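Local coordinates for glucose import ATP-binding protein GlcV (Sulfolobus solfataricus, PDB 1OXX), which couples ATP hydrolysis to glucose uptake as the ATP-binding subunit of an ABC transporter in the cell membrane, at residues W91-N96 against L151-V156; F105-M110 against E115-R120; R120-A125 against D129-L134. The protein carries 1 engineered substitution. All coordinates share one frame; numbering follows the deposited sequence.

Interaction 1 (W91-N96 against L151-V156)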
loop_
_atom_site.group_PDB
_atom_site.type_symbol
_atom_site.label_atom_id
_atom_site.label_comp_id
_atom_site.label_asym_id
_atom_site.label_seq_id
_atom_site.Cartn_x
_atom_site.Cartn_y
_atom_site.Cartn_z
ATOM N N TRP A 91 -11.567 -8.874 -10.226
ATOM C CA TRP A 91 -12.012 -10.249 -10.474
ATOM C C TRP A 91 -13.187 -10.553 -9.555
ATOM O O TRP A 91 -13.011 -11.024 -8.438
ATOM C CB TRP A 91 -10.899 -11.266 -10.221
ATOM C CG TRP A 91 -11.284 -12.664 -10.612
ATOM C CD1 TRP A 91 -12.239 -13.024 -11.521
ATOM C CD2 TRP A 91 -10.723 -13.884 -10.120
ATOM N NE1 TRP A 91 -12.297 -14.390 -11.636
ATOM C CE2 TRP A 91 -11.380 -14.947 -10.781
ATOM C CE3 TRP A 91 -9.727 -14.193 -9.186
ATOM C CZ2 TRP A 91 -11.076 -16.289 -10.537
ATOM C CZ3 TRP A 91 -9.426 -15.520 -8.946
ATOM C CH2 TRP A 91 -10.097 -16.556 -9.619
ATOM N N ALA A 92 -14.394 -10.294 -10.027
ATOM C CA ALA A 92 -15.564 -10.451 -9.176
ATOM C C ALA A 92 -16.054 -11.892 -9.095
ATOM O O ALA A 92 -15.602 -12.775 -9.811
ATOM C CB ALA A 92 -16.675 -9.558 -9.675
ATOM N N LEU A 93 -16.986 -12.120 -8.188
ATOM C CA LEU A 93 -17.628 -13.420 -8.131
ATOM C C LEU A 93 -18.608 -13.520 -9.300
ATOM O O LEU A 93 -19.113 -12.507 -9.779
ATOM C CB LEU A 93 -18.378 -13.590 -6.808
ATOM C CG LEU A 93 -17.538 -13.504 -5.537
ATOM C CD1 LEU A 93 -18.430 -13.569 -4.309
ATOM C CD2 LEU A 93 -16.522 -14.628 -5.526
ATOM N N TYR A 94 -18.878 -14.730 -9.786
ATOM C CA TYR A 94 -19.846 -14.914 -10.856
ATOM C C TYR A 94 -21.222 -14.770 -10.229
ATOM O O TYR A 94 -21.573 -15.527 -9.325
ATOM C CB TYR A 94 -19.720 -16.299 -11.482
ATOM C CG TYR A 94 -18.565 -16.452 -12.436
ATOM C CD1 TYR A 94 -17.368 -17.004 -12.014
ATOM C CD2 TYR A 94 -18.676 -16.049 -13.761
ATOM C CE1 TYR A 94 -16.302 -17.158 -12.892
ATOM C CE2 TYR A 94 -17.619 -16.194 -14.645
ATOM C CZ TYR A 94 -16.438 -16.754 -14.208
ATOM O OH TYR A 94 -15.386 -16.898 -15.087
ATOM N N PRO A 95 -21.996 -13.799 -10.687
ATOM C CA PRO A 95 -23.272 -13.483 -10.050
ATOM C C PRO A 95 -24.308 -14.595 -10.109
ATOM O O PRO A 95 -25.171 -14.634 -9.225
ATOM C CB PRO A 95 -23.742 -12.241 -10.821
ATOM C CG PRO A 95 -23.033 -12.350 -12.135
ATOM C CD PRO A 95 -21.695 -12.887 -11.813
ATOM N N ASN A 96 -24.262 -15.452 -11.129
ATOM C CA ASN A 96 -25.239 -16.524 -11.257
ATOM C C ASN A 96 -24.705 -17.906 -10.904
ATOM O O ASN A 96 -25.229 -18.934 -11.356
ATOM C CB ASN A 96 -25.848 -16.556 -12.647
ATOM C CG ASN A 96 -27.171 -17.270 -12.656
ATOM O OD1 ASN A 96 -27.871 -17.302 -11.633
ATOM N ND2 ASN A 96 -27.529 -17.863 -13.794
ATOM N N LEU A 151 -11.789 -15.068 -1.297
ATOM C CA LEU A 151 -10.569 -15.635 -0.754
ATOM C C LEU A 151 -10.597 -17.166 -0.846
ATOM O O LEU A 151 -9.605 -17.774 -1.204
ATOM C CB LEU A 151 -10.389 -15.188 0.681
ATOM C CG LEU A 151 -9.078 -15.499 1.373
ATOM C CD1 LEU A 151 -7.895 -14.986 0.585
ATOM C CD2 LEU A 151 -9.124 -14.906 2.772
ATOM N N ALA A 152 -11.731 -17.802 -0.588
ATOM C CA ALA A 152 -11.841 -19.247 -0.699
ATOM C C ALA A 152 -11.564 -19.687 -2.126
ATOM O O ALA A 152 -10.895 -20.704 -2.358
ATOM C CB ALA A 152 -13.243 -19.671 -0.276
ATOM N N ARG A 153 -12.129 -18.971 -3.086
ATOM C CA ARG A 153 -11.865 -19.265 -4.499
ATOM C C ARG A 153 -10.361 -19.222 -4.801
ATOM O O ARG A 153 -9.827 -20.074 -5.513
ATOM C CB ARG A 153 -12.622 -18.281 -5.387
ATOM C CG ARG A 153 -12.428 -18.530 -6.839
ATOM C CD ARG A 153 -13.188 -17.579 -7.729
ATOM N NE ARG A 153 -12.841 -16.196 -7.476
ATOM C CZ ARG A 153 -13.452 -15.166 -8.033
ATOM N NH1 ARG A 153 -14.475 -15.370 -8.858
ATOM N NH2 ARG A 153 -13.079 -13.933 -7.732
ATOM N N ALA A 154 -9.678 -18.219 -4.261
ATOM C CA ALA A 154 -8.231 -18.076 -4.454
ATOM C C ALA A 154 -7.411 -19.178 -3.809
ATOM O O ALA A 154 -6.305 -19.459 -4.275
ATOM C CB ALA A 154 -7.780 -16.760 -3.916
ATOM N N LEU A 155 -7.933 -19.798 -2.752
ATOM C CA LEU A 155 -7.191 -20.776 -1.944
ATOM C C LEU A 155 -7.531 -22.230 -2.235
ATOM O O LEU A 155 -6.895 -23.155 -1.734
ATOM C CB LEU A 155 -7.472 -20.507 -0.469
ATOM C CG LEU A 155 -7.011 -19.149 0.035
ATOM C CD1 LEU A 155 -7.462 -18.975 1.473
ATOM C CD2 LEU A 155 -5.523 -19.014 -0.076
ATOM N N VAL A 156 -8.544 -22.428 -3.056
ATOM C CA VAL A 156 -9.093 -23.771 -3.241
ATOM C C VAL A 156 -8.137 -24.798 -3.852
ATOM O O VAL A 156 -8.265 -25.987 -3.587
ATOM C CB VAL A 156 -10.450 -23.716 -4.007
ATOM C CG1 VAL A 156 -10.252 -23.556 -5.481
ATOM C CG2 VAL A 156 -11.247 -24.945 -3.690
#
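The carbonyl oxygen of Ala92 is gripped by both terminal nitrogens of Arg153, although unequally. Arg153 NH1 reaches Ala92 O at 3.0 Å in a nearly straight bond (166° at the hydrogen), whereas NH2 gives the same Ala92 O only a weak bond at 3.5 Å. NH2 makes its better bond to Trp91 O, also at 3.0 Å but more bent. Both oxygens lie in the guanidinium plane at its edge, while each carbonyl is approached from above its own plane and not along a lone pair. Two consecutive backbone carbonyls of a loop are thus held by one side chain.

The faces of the guanidinium are covered as well. On one, the Trp91 indole lies flat, with planes 4° apart and Arg153 CZ 3.6 Å from the centroid of the six-membered ring, a cation-pi stack. On the opposite face sits a methyl, Leu93 CD2, 4.0 Å from Arg153 CZ. The arginine chain runs straight from its helix and bends only at chi3 (58°), which turns the head so that one face meets the indole while its edge meets the carbonyls. A buried cation is therefore met by two carbonyl oxygens and an aromatic face, which would be expected to stabilise its charge.

Topologically, Arg153 projects from helix 143-155, which starts in the family's signature-motif region, and Trp91 follows the inferred ATP-binding residue Gln89. The arrangement joins the Q-loop region to the helical subdomain, a junction characteristic of ABC ATPases.

Interaction 2 (F105-M110 against E115-R120)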
loop_
_atom_site.group_PDB
_atom_site.type_symbol
_atom_site.label_atom_id
_atom_site.label_comp_id
_atom_site.label_asym_id
_atom_site.label_seq_id
_atom_site.Cartn_x
_atom_site.Cartn_y
_atom_site.Cartn_z
ATOM N N PHE A 105 -15.318 -23.578 -8.964
ATOM C CA PHE A 105 -14.968 -23.297 -10.348
ATOM C C PHE A 105 -13.512 -23.607 -10.724
ATOM O O PHE A 105 -13.276 -24.242 -11.747
ATOM C CB PHE A 105 -15.316 -21.845 -10.693
ATOM C CG PHE A 105 -15.257 -21.552 -12.165
ATOM C CD1 PHE A 105 -16.244 -22.021 -13.013
ATOM C CD2 PHE A 105 -14.210 -20.837 -12.693
ATOM C CE1 PHE A 105 -16.189 -21.761 -14.371
ATOM C CE2 PHE A 105 -14.149 -20.572 -14.049
ATOM C CZ PHE A 105 -15.144 -21.037 -14.884
ATOM N N PRO A 106 -12.538 -23.178 -9.928
ATOM C CA PRO A 106 -11.140 -23.438 -10.291
ATOM C C PRO A 106 -10.786 -24.916 -10.322
ATOM O O PRO A 106 -9.748 -25.269 -10.879
ATOM C CB PRO A 106 -10.354 -22.725 -9.188
ATOM C CG PRO A 106 -11.303 -21.670 -8.665
ATOM C CD PRO A 106 -12.649 -22.360 -8.709
ATOM N N LEU A 107 -11.620 -25.766 -9.738
ATOM C CA LEU A 107 -11.329 -27.197 -9.667
ATOM C C LEU A 107 -11.882 -27.996 -10.841
ATOM O O LEU A 107 -11.663 -29.202 -10.919
ATOM C CB LEU A 107 -11.910 -27.779 -8.388
ATOM C CG LEU A 107 -11.444 -27.168 -7.061
ATOM C CD1 LEU A 107 -12.050 -27.894 -5.876
ATOM C CD2 LEU A 107 -9.941 -27.210 -6.989
ATOM N N THR A 108 -12.578 -27.317 -11.740
ATOM C CA THR A 108 -13.281 -27.959 -12.851
ATOM C C THR A 108 -12.436 -28.953 -13.632
ATOM O O THR A 108 -12.894 -30.057 -13.942
ATOM C CB THR A 108 -13.807 -26.888 -13.803
ATOM O OG1 THR A 108 -14.727 -26.039 -13.113
ATOM C CG2 THR A 108 -14.639 -27.516 -14.915
ATOM N N ASN A 109 -11.213 -28.563 -13.953
ATOM C CA ASN A 109 -10.341 -29.417 -14.750
ATOM C C ASN A 109 -9.086 -29.872 -14.005
ATOM O O ASN A 109 -8.009 -30.014 -14.594
ATOM C CB ASN A 109 -9.969 -28.702 -16.042
ATOM C CG ASN A 109 -11.190 -28.322 -16.870
ATOM O OD1 ASN A 109 -11.995 -29.181 -17.261
ATOM N ND2 ASN A 109 -11.334 -27.031 -17.143
ATOM N N MET A 110 -9.244 -30.137 -12.712
ATOM C CA MET A 110 -8.138 -30.579 -11.870
ATOM C C MET A 110 -8.172 -32.079 -11.583
ATOM O O MET A 110 -7.572 -32.559 -10.633
ATOM C CB MET A 110 -8.128 -29.773 -10.572
ATOM C CG MET A 110 -7.912 -28.283 -10.817
ATOM S SD MET A 110 -6.372 -27.938 -11.725
ATOM C CE MET A 110 -5.268 -28.534 -10.557
ATOM N N GLU A 115 -17.070 -35.891 -5.435
ATOM C CA GLU A 115 -16.929 -35.942 -3.985
ATOM C C GLU A 115 -15.662 -35.216 -3.539
ATOM O O GLU A 115 -15.636 -34.561 -2.499
ATOM C CB GLU A 115 -16.934 -37.393 -3.504
ATOM C CG GLU A 115 -18.334 -37.917 -3.230
ATOM C CD GLU A 115 -19.034 -37.126 -2.139
ATOM O OE1 GLU A 115 -20.005 -36.396 -2.444
ATOM O OE2 GLU A 115 -18.600 -37.226 -0.973
ATOM N N GLU A 116 -14.601 -35.339 -4.323
ATOM C CA GLU A 116 -13.347 -34.675 -3.995
ATOM C C GLU A 116 -13.514 -33.164 -4.053
ATOM O O GLU A 116 -12.998 -32.445 -3.207
ATOM C CB GLU A 116 -12.235 -35.123 -4.932
ATOM C CG GLU A 116 -11.809 -36.561 -4.702
ATOM C CD GLU A 116 -10.740 -37.020 -5.677
ATOM O OE1 GLU A 116 -9.706 -37.548 -5.215
ATOM O OE2 GLU A 116 -10.932 -36.867 -6.900
ATOM N N ILE A 117 -14.180 -32.678 -5.092
ATOM C CA ILE A 117 -14.453 -31.254 -5.213
ATOM C C ILE A 117 -15.285 -30.786 -4.015
ATOM O O ILE A 117 -14.962 -29.768 -3.387
ATOM C CB ILE A 117 -15.198 -30.980 -6.546
ATOM C CG1 ILE A 117 -14.262 -31.197 -7.730
ATOM C CG2 ILE A 117 -15.816 -29.586 -6.565
ATOM C CD1 ILE A 117 -15.005 -31.215 -9.049
ATOM N N ARG A 118 -16.311 -31.551 -3.659
ATOM C CA ARG A 118 -17.217 -31.135 -2.585
ATOM C C ARG A 118 -16.474 -31.052 -1.272
ATOM O O ARG A 118 -16.590 -30.073 -0.536
ATOM C CB ARG A 118 -18.385 -32.109 -2.462
ATOM C CG ARG A 118 -19.366 -31.673 -1.383
ATOM C CD ARG A 118 -20.399 -32.705 -1.022
ATOM N NE ARG A 118 -19.771 -33.931 -0.545
ATOM C CZ ARG A 118 -19.173 -34.061 0.631
ATOM N NH1 ARG A 118 -19.123 -33.037 1.473
ATOM N NH2 ARG A 118 -18.624 -35.218 0.970
ATOM N N LYS A 119 -15.656 -32.061 -1.011
ATOM C CA LYS A 119 -14.915 -32.102 0.234
ATOM C C LYS A 119 -13.947 -30.928 0.337
ATOM O O LYS A 119 -13.823 -30.286 1.386
ATOM C CB LYS A 119 -14.217 -33.460 0.386
ATOM C CG LYS A 119 -15.208 -34.585 0.654
ATOM C CD LYS A 119 -14.535 -35.942 0.792
ATOM C CE LYS A 119 -15.565 -37.065 0.906
ATOM N NZ LYS A 119 -14.896 -38.388 1.031
ATOM N N ARG A 120 -13.297 -30.596 -0.767
ATOM C CA ARG A 120 -12.331 -29.507 -0.748
ATOM C C ARG A 120 -13.009 -28.154 -0.557
ATOM O O ARG A 120 -12.578 -27.322 0.249
ATOM C CB ARG A 120 -11.494 -29.494 -2.027
ATOM C CG ARG A 120 -10.486 -28.365 -2.089
ATOM C CD ARG A 120 -9.499 -28.367 -0.936
ATOM N NE ARG A 120 -8.576 -27.250 -1.041
ATOM C CZ ARG A 120 -7.844 -26.764 -0.041
ATOM N NH1 ARG A 120 -7.906 -27.306 1.168
ATOM N NH2 ARG A 120 -7.044 -25.724 -0.261
#
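In the helical subdomain of the ABC ATPase, the connection between helices 99-104 and 114-127 folds back so that Leu107 rests on Ile117 and Arg120. The nearest CA atoms across the contact, those of Leu107 and Ile117, are 6.8 Å apart, where the short 3-10 segment beginning at Phe105 meets the helix. One methyl does the touching: Leu107 CD1 is 4.2 Å from Ile117 CG2 and 4.1 Å from Arg120 CG. It sits between residues three apart on the helix, and the Leu107 side chain crosses that of Arg120 at about a right angle. The contact is wholly apolar, with no hydrogen bond between the segments and only 154 Å² buried in all.

Both segments also carry bonds of their own. A type I turn runs from Leu107 to Met110, and just before it Phe105 O takes bonds from both Thr108 N and Thr108 OG1, the latter at 2.7 Å. On the helix, Arg118 holds Glu115 side-on, NE to OE1 and NH2 to OE2, the second of these at 2.8 Å.

Arg120 meets Leu107 through CG; beyond it the chain bends at chi2 (58°), which turns the guanidinium onward to a salt bridge with Glu123 and to the backbone oxygen of Val156. Leu107 in turn touches Val156, so the loop packs both on helix 114-127 and near the C-terminal part of helix 143-155.

Interaction 3 (R120-A125 against D129-L134)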
loop_
_atom_site.group_PDB
_atom_site.type_symbol
_atom_site.label_atom_id
_atom_site.label_comp_id
_atom_site.label_asym_id
_atom_site.label_seq_id
_atom_site.Cartn_x
_atom_site.Cartn_y
_atom_site.Cartn_z
ATOM N N ARG A 120 -13.297 -30.596 -0.767
ATOM C CA ARG A 120 -12.331 -29.507 -0.748
ATOM C C ARG A 120 -13.009 -28.154 -0.557
ATOM O O ARG A 120 -12.578 -27.322 0.249
ATOM C CB ARG A 120 -11.494 -29.494 -2.027
ATOM C CG ARG A 120 -10.486 -28.365 -2.089
ATOM C CD ARG A 120 -9.499 -28.367 -0.936
ATOM N NE ARG A 120 -8.576 -27.250 -1.041
ATOM C CZ ARG A 120 -7.844 -26.764 -0.041
ATOM N NH1 ARG A 120 -7.906 -27.306 1.168
ATOM N NH2 ARG A 120 -7.044 -25.724 -0.261
ATOM N N VAL A 121 -14.074 -27.924 -1.311
ATOM C CA VAL A 121 -14.803 -26.682 -1.180
ATOM C C VAL A 121 -15.352 -26.529 0.241
ATOM O O VAL A 121 -15.239 -25.467 0.844
ATOM C CB VAL A 121 -15.958 -26.620 -2.190
ATOM C CG1 VAL A 121 -16.879 -25.414 -1.902
ATOM C CG2 VAL A 121 -15.386 -26.573 -3.608
ATOM N N GLU A 122 -15.943 -27.590 0.779
ATOM C CA GLU A 122 -16.490 -27.516 2.137
ATOM C C GLU A 122 -15.418 -27.264 3.183
ATOM O O GLU A 122 -15.658 -26.530 4.144
ATOM C CB GLU A 122 -17.315 -28.746 2.479
ATOM C CG GLU A 122 -18.650 -28.737 1.762
ATOM C CD GLU A 122 -19.620 -29.765 2.302
ATOM O OE1 GLU A 122 -20.326 -30.381 1.486
ATOM O OE2 GLU A 122 -19.688 -29.929 3.552
ATOM N N GLU A 123 -14.246 -27.868 2.991
ATOM C CA GLU A 123 -13.146 -27.725 3.937
ATOM C C GLU A 123 -12.689 -26.267 3.985
ATOM O O GLU A 123 -12.533 -25.661 5.069
ATOM C CB GLU A 123 -12.005 -28.662 3.520
ATOM C CG GLU A 123 -10.666 -28.466 4.193
ATOM C CD GLU A 123 -9.621 -29.427 3.645
ATOM O OE1 GLU A 123 -9.449 -29.496 2.403
ATOM O OE2 GLU A 123 -8.979 -30.128 4.452
ATOM N N VAL A 124 -12.480 -25.680 2.817
ATOM C CA VAL A 124 -12.039 -24.308 2.753
ATOM C C VAL A 124 -13.136 -23.374 3.274
ATOM O O VAL A 124 -12.874 -22.412 3.971
ATOM C CB VAL A 124 -11.630 -23.942 1.315
ATOM C CG1 VAL A 124 -11.237 -22.506 1.216
ATOM C CG2 VAL A 124 -10.498 -24.858 0.867
ATOM N N ALA A 125 -14.377 -23.661 2.919
ATOM C CA ALA A 125 -15.469 -22.834 3.378
ATOM C C ALA A 125 -15.583 -22.874 4.905
ATOM O O ALA A 125 -15.881 -21.856 5.529
ATOM C CB ALA A 125 -16.775 -23.268 2.726
ATOM N N ASP A 129 -15.200 -19.715 7.487
ATOM C CA ASP A 129 -16.500 -19.496 8.118
ATOM C C ASP A 129 -17.585 -18.978 7.182
ATOM O O ASP A 129 -18.340 -18.054 7.515
ATOM C CB ASP A 129 -16.362 -18.577 9.330
ATOM C CG ASP A 129 -17.586 -18.597 10.233
ATOM O OD1 ASP A 129 -18.266 -19.647 10.332
ATOM O OD2 ASP A 129 -17.929 -17.591 10.905
ATOM N N ILE A 130 -17.674 -19.615 6.013
ATOM C CA ILE A 130 -18.766 -19.348 5.066
ATOM C C ILE A 130 -19.452 -20.627 4.625
ATOM O O ILE A 130 -20.195 -20.642 3.649
ATOM C CB ILE A 130 -18.299 -18.564 3.815
ATOM C CG1 ILE A 130 -17.000 -19.153 3.264
ATOM C CG2 ILE A 130 -18.160 -17.089 4.166
ATOM C CD1 ILE A 130 -16.582 -18.640 1.910
ATOM N N HIS A 131 -19.209 -21.702 5.366
ATOM C CA HIS A 131 -19.809 -22.987 5.038
ATOM C C HIS A 131 -21.340 -22.906 5.042
ATOM O O HIS A 131 -22.012 -23.559 4.242
ATOM C CB HIS A 131 -19.306 -24.046 6.031
ATOM C CG HIS A 131 -19.737 -25.433 5.710
ATOM N ND1 HIS A 131 -20.900 -25.968 6.206
ATOM C CD2 HIS A 131 -19.183 -26.389 4.927
ATOM C CE1 HIS A 131 -21.036 -27.204 5.764
ATOM N NE2 HIS A 131 -20.006 -27.486 4.982
ATOM N N HIS A 132 -21.878 -22.081 5.933
ATOM C CA HIS A 132 -23.318 -21.974 6.123
ATOM C C HIS A 132 -24.038 -21.124 5.085
ATOM O O HIS A 132 -25.268 -21.057 5.084
ATOM C CB HIS A 132 -23.642 -21.440 7.517
ATOM C CG HIS A 132 -23.013 -20.115 7.824
ATOM N ND1 HIS A 132 -21.650 -19.947 7.943
ATOM C CD2 HIS A 132 -23.560 -18.896 8.064
ATOM C CE1 HIS A 132 -21.384 -18.684 8.237
ATOM N NE2 HIS A 132 -22.530 -18.025 8.308
ATOM N N VAL A 133 -23.286 -20.474 4.195
ATOM C CA VAL A 133 -23.919 -19.696 3.130
ATOM C C VAL A 133 -23.518 -20.194 1.725
ATOM O O VAL A 133 -23.628 -19.469 0.738
ATOM C CB VAL A 133 -23.620 -18.191 3.279
ATOM C CG1 VAL A 133 -24.278 -17.635 4.553
ATOM C CG2 VAL A 133 -22.145 -17.913 3.328
ATOM N N LEU A 134 -23.036 -21.425 1.630
ATOM C CA LEU A 134 -22.611 -21.966 0.338
ATOM C C LEU A 134 -23.697 -21.987 -0.719
ATOM O O LEU A 134 -23.376 -21.926 -1.905
ATOM C CB LEU A 134 -22.003 -23.366 0.503
ATOM C CG LEU A 134 -20.597 -23.412 1.096
ATOM C CD1 LEU A 134 -20.180 -24.818 1.523
ATOM C CD2 LEU A 134 -19.587 -22.843 0.116
#
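A Schellman motif closes helix 114-127 here, and Ala125 and Glu122 on its last turns meet the loop that follows. Backbone evidence comes first: Ile130 N donates to Ala125 O at 2.9 Å, the bond being 168° at the hydrogen, and Asp129, with positive phi (53°), is the C-prime residue that lets the chain reverse.

Apolar contact fills the inside of this reversal. Ala125 CB lies 3.9 Å from Leu134 CD2 and 4.2 Å from Ile130 CG1, and Val121 CG1 meets the same Leu134 methyl. Beyond the two segments, Val121 and Leu134 both touch Ile103 of helix 99-104, while Ile130 packs on helix 143-155.

The polar link is a histidine-carboxylate hydrogen bond on the outer side. Glu122 also pairs through OE1 with Arg118 on its own helix, so each oxygen has its own partner. A leucine at Glu122 would probably leave His131 NE2 without its acceptor and Arg118 without one carboxylate mate. With CG anti to the His131 backbone N (chi1 -174°), the imidazole extends back along the helix, and its NE2 meets Glu122 OE2 at 2.8 Å, in the ring plane but from above the carboxylate plane.

The three contacts lie 12 to 13 Å apart, centre to centre, in one helical region, with interactions 2 and 3 nested inside the chain loop that interaction 1 closes. Arg120 belongs to both 2 and 3, and its NE reaches Val156 O at 2.9 Å, tying helix 114-127 to the segment 151-156 of interaction 1. Apolar contacts reinforce the tie: Val156 CG2 is 3.8 Å from Leu107 CD1, and Ala152 CB is 3.8 Å from Val124 CG1. Only interaction 1 approaches the inferred ATP-binding residues, the Trp91 side chain being about 8 Å from that of Gln89 and about 10 Å from that of Thr45; interactions 2 and 3 are remote from them.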